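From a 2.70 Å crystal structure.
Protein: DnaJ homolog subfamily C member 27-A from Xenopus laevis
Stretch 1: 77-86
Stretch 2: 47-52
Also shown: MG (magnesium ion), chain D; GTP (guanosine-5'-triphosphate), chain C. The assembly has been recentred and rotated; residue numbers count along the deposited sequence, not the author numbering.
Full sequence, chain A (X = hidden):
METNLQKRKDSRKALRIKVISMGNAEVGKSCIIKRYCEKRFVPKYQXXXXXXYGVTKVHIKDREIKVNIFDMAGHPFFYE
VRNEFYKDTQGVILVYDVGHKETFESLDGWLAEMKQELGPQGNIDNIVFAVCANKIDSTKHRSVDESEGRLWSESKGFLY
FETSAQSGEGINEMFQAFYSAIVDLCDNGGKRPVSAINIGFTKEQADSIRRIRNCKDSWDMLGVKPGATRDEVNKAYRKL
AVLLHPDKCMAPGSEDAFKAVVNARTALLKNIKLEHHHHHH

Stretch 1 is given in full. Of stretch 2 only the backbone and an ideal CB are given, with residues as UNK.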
# COMPACT_ATOMS: atom_id res chain seq x y z
N PHE A 77 18.47 8.57 -10.87
CA PHE A 77 19.76 7.90 -11.07
C PHE A 77 19.93 6.71 -10.13
O PHE A 77 20.62 5.75 -10.47
CB PHE A 77 20.89 8.92 -10.88
CG PHE A 77 22.28 8.31 -10.92
CD1 PHE A 77 22.85 7.74 -9.77
CD2 PHE A 77 23.03 8.33 -12.08
CE1 PHE A 77 24.11 7.19 -9.80
CE2 PHE A 77 24.30 7.79 -12.11
CZ PHE A 77 24.83 7.21 -10.98
N PHE A 78 19.33 6.77 -8.95
CA PHE A 78 19.48 5.74 -7.93
C PHE A 78 18.39 4.68 -7.99
O PHE A 78 18.23 3.92 -7.03
CB PHE A 78 19.53 6.38 -6.55
CG PHE A 78 20.77 7.19 -6.31
CD1 PHE A 78 22.01 6.57 -6.28
CD2 PHE A 78 20.70 8.56 -6.14
CE1 PHE A 78 23.16 7.31 -6.08
CE2 PHE A 78 21.85 9.30 -5.94
CZ PHE A 78 23.07 8.68 -5.90
N TYR A 79 17.68 4.59 -9.12
CA TYR A 79 16.67 3.55 -9.30
C TYR A 79 17.22 2.17 -8.96
O TYR A 79 16.63 1.43 -8.16
CB TYR A 79 16.16 3.60 -10.73
CG TYR A 79 15.25 2.48 -11.11
CD1 TYR A 79 14.00 2.34 -10.50
CD2 TYR A 79 15.61 1.56 -12.08
CE1 TYR A 79 13.15 1.31 -10.85
CE2 TYR A 79 14.77 0.53 -12.44
CZ TYR A 79 13.54 0.41 -11.82
OH TYR A 79 12.70 -0.62 -12.17
N GLU A 80 18.36 1.82 -9.56
CA GLU A 80 18.90 0.47 -9.39
C GLU A 80 19.41 0.23 -7.98
O GLU A 80 19.40 -0.91 -7.50
CB GLU A 80 20.02 0.23 -10.41
CG GLU A 80 19.52 0.05 -11.83
CD GLU A 80 19.49 1.35 -12.62
OE1 GLU A 80 19.54 2.44 -12.00
OE2 GLU A 80 19.43 1.29 -13.87
N VAL A 81 19.86 1.29 -7.30
CA VAL A 81 20.30 1.15 -5.92
C VAL A 81 19.11 0.89 -5.00
O VAL A 81 19.20 0.09 -4.06
CB VAL A 81 21.11 2.39 -5.47
CG1 VAL A 81 21.28 2.38 -3.97
CG2 VAL A 81 22.47 2.44 -6.18
N ARG A 82 17.98 1.56 -5.27
CA ARG A 82 16.82 1.44 -4.38
C ARG A 82 16.11 0.10 -4.50
O ARG A 82 15.55 -0.38 -3.51
CB ARG A 82 15.77 2.51 -4.69
CG ARG A 82 16.17 3.93 -4.58
CD ARG A 82 14.94 4.81 -4.79
NE ARG A 82 14.34 4.74 -6.13
CZ ARG A 82 14.44 5.70 -7.06
NH1 ARG A 82 15.12 6.82 -6.82
NH2 ARG A 82 13.85 5.54 -8.24
N ASN A 83 16.16 -0.53 -5.68
CA ASN A 83 15.30 -1.69 -5.94
C ASN A 83 15.48 -2.81 -4.91
O ASN A 83 14.52 -3.51 -4.60
CB ASN A 83 15.58 -2.26 -7.33
CG ASN A 83 15.01 -1.41 -8.42
OD1 ASN A 83 14.15 -0.56 -8.17
ND2 ASN A 83 15.47 -1.62 -9.64
N GLU A 84 16.68 -2.96 -4.34
CA GLU A 84 16.89 -4.04 -3.38
C GLU A 84 16.11 -3.86 -2.09
O GLU A 84 15.95 -4.83 -1.34
CB GLU A 84 18.38 -4.18 -3.03
CG GLU A 84 19.10 -5.28 -3.80
CD GLU A 84 18.71 -6.70 -3.39
OE1 GLU A 84 18.36 -7.47 -4.29
OE2 GLU A 84 18.75 -7.06 -2.18
N PHE A 85 15.62 -2.65 -1.78
CA PHE A 85 15.17 -2.43 -0.41
C PHE A 85 13.66 -2.31 -0.26
O PHE A 85 13.18 -2.01 0.84
CB PHE A 85 15.88 -1.22 0.18
CG PHE A 85 17.36 -1.34 0.14
CD1 PHE A 85 18.03 -2.11 1.09
CD2 PHE A 85 18.09 -0.72 -0.86
CE1 PHE A 85 19.40 -2.21 1.05
CE2 PHE A 85 19.46 -0.83 -0.91
CZ PHE A 85 20.12 -1.58 0.03
N TYR A 86 12.88 -2.65 -1.29
CA TYR A 86 11.43 -2.58 -1.13
C TYR A 86 10.87 -3.81 -0.42
O TYR A 86 9.82 -3.73 0.23
CB TYR A 86 10.75 -2.41 -2.49
CG TYR A 86 10.91 -1.07 -3.18
CD1 TYR A 86 10.39 0.10 -2.63
CD2 TYR A 86 11.54 -0.98 -4.42
CE1 TYR A 86 10.51 1.33 -3.29
CE2 TYR A 86 11.67 0.24 -5.08
CZ TYR A 86 11.16 1.39 -4.51
OH TYR A 86 11.29 2.59 -5.18
N UNK A 47 21.88 15.66 -0.47
CA UNK A 47 21.14 14.59 -1.16
C UNK A 47 21.59 13.23 -0.65
O UNK A 47 22.79 12.97 -0.50
CB UNK A 47 21.34 14.68 -2.67
N UNK A 48 20.61 12.39 -0.31
CA UNK A 48 20.93 11.02 0.04
C UNK A 48 21.56 10.33 -1.15
O UNK A 48 21.10 10.48 -2.28
CB UNK A 48 19.68 10.27 0.51
N UNK A 49 22.64 9.60 -0.90
CA UNK A 49 23.37 8.94 -1.97
C UNK A 49 22.91 7.48 -1.97
O UNK A 49 23.37 6.65 -1.18
CB UNK A 49 24.88 9.06 -1.79
N UNK A 50 21.97 7.20 -2.85
CA UNK A 50 21.42 5.87 -2.92
C UNK A 50 20.49 5.62 -1.76
O UNK A 50 19.27 5.66 -1.91
CB UNK A 50 22.54 4.82 -2.95
N UNK A 51 21.06 5.40 -0.58
CA UNK A 51 20.26 4.89 0.53
C UNK A 51 21.03 5.12 1.83
O UNK A 51 22.25 4.93 1.90
CB UNK A 51 19.93 3.41 0.34
N UNK A 52 20.32 5.57 2.87
CA UNK A 52 20.89 5.75 4.20
C UNK A 52 20.15 4.84 5.16
O UNK A 52 18.92 4.84 5.20
CB UNK A 52 20.81 7.21 4.65
MG MG D . 17.36 12.30 1.54
PG GTP C . 16.99 13.35 -1.46
O1G GTP C . 17.65 12.54 -0.37
O2G GTP C . 15.98 12.54 -2.23
O3G GTP C . 18.06 13.85 -2.42
O3B GTP C . 16.13 14.59 -0.89
PB GTP C . 15.26 14.52 0.46
O1B GTP C . 13.85 14.08 0.19
O2B GTP C . 15.85 13.65 1.54
O3A GTP C . 15.19 16.07 0.90
PA GTP C . 15.92 16.63 2.22
O1A GTP C . 15.37 16.03 3.49
O2A GTP C . 17.40 16.43 2.15
O5' GTP C . 15.55 18.18 2.05
C5' GTP C . 15.85 18.84 0.85
C4' GTP C . 15.98 20.33 1.17
O4' GTP C . 14.72 20.79 1.55
C3' GTP C . 16.90 20.64 2.32
O3' GTP C . 17.48 21.86 1.96
C2' GTP C . 16.01 20.90 3.51
O2' GTP C . 16.46 21.92 4.37
C1' GTP C . 14.76 21.40 2.84
N9 GTP C . 13.57 21.03 3.59
C8 GTP C . 13.19 19.77 3.99
N7 GTP C . 11.99 19.86 4.62
C5 GTP C . 11.60 21.15 4.62
C6 GTP C . 10.47 21.79 5.12
O6 GTP C . 9.60 21.16 5.70
N1 GTP C . 10.33 23.15 4.94
C2 GTP C . 11.30 23.88 4.29
N2 GTP C . 11.13 25.18 4.15
N3 GTP C . 12.42 23.24 3.79
C4 GTP C . 12.57 21.90 3.96

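Position 47 opens the segment in an extended conformation. Its CA-to-CB bond points toward stretch 1, but the ideal CB has no atom of that stretch within 5.5 Å, so stretch 1 dictates little here and many side chains would be tolerated. The nucleotide lies nearby. The residue is Ala 47, whose CB comes within 3.4 Å of GTP O3G.

At position 48 the CB points sideways, again without a neighbour from stretch 1, while the magnesium ion and the γ-phosphate lie close by. A short side chain with an oxygen ligand, such as serine, threonine or aspartate, would suit the metal. The residue is Thr 48. Its OG1 binds MG at 2.1 Å, in a shell that also includes two GTP oxygens and two waters, and its backbone N donates a hydrogen bond to GTP O1G (3.0 Å), so one residue holds both ion and phosphate.

The CB at position 49 points away from stretch 1, yet it lies 4.5 Å from Phe 78 CZ. Open space would admit many residues, and a branched or long aliphatic chain could still touch the ring. Ile 49 does so: its CG2 packs against Phe 78 CZ at 3.9 Å, whereas Ile 49 CG1 and CD1 lie farther off, 4.9 Å and 6.0 Å from Phe 78 CZ.

Position 50 is the most constrained. Its CA is 5.4 Å from that of Phe 78, and phi is positive (74°, with psi -75°), which by itself favours glycine. An ideal CB would fall 2.9 Å from Val 81 CG1, a clash, so both backbone and neighbours argue for glycine. The residue is Gly 50. Without a side chain, its backbone lies close to stretch 1: Gly 50 CA sits over the face of the Phe 78 ring, 3.8 Å from its centroid in a CH-pi contact, and is 3.6 Å from Val 81 CG1. Gly 50 N also approaches Phe 78 CE1 (3.4 Å). The tight turn is closed by a hydrogen bond from the N of position 51 to Ile 49 O (2.7 Å).

At position 51, where a strand begins, the CB points toward stretch 1, 4.4 Å from Phe 85 CE2 and 4.6 Å from Val 81 CG1. This apolar surface would suit valine, isoleucine, leucine or methionine. The residue is Ile 51, whose CG2 reaches Phe 85 CE2 (3.9 Å) and Val 81 CG1 (4.1 Å), while its CG1 lies over one face of the Phe 85 ring.

Position 52 is out of reach of stretch 1, which therefore sets no preference; a polar residue is as acceptable as any. It is Asp 52.

Stretch 2 47-52: ATIGID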
# COMPACT_ATOMS: atom_id res chain seq x y z
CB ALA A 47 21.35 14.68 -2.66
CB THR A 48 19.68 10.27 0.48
OG1 THR A 48 19.06 10.99 1.56
CG2 THR A 48 20.05 8.80 0.90
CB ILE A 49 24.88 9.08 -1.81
CG1 ILE A 49 25.23 10.58 -1.89
CG2 ILE A 49 25.56 8.27 -2.88
CD1 ILE A 49 26.72 10.88 -1.74
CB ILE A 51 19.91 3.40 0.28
CG1 ILE A 51 18.98 2.85 1.35
CG2 ILE A 51 21.14 2.58 0.13
CD1 ILE A 51 17.52 2.96 0.95
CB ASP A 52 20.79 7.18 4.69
CG ASP A 52 22.07 7.93 4.53
OD1 ASP A 52 22.90 7.52 3.69
OD2 ASP A 52 22.26 8.94 5.24
O HOH W 1 16.12 10.61 1.34
O HOH W 2 18.63 14.00 1.91
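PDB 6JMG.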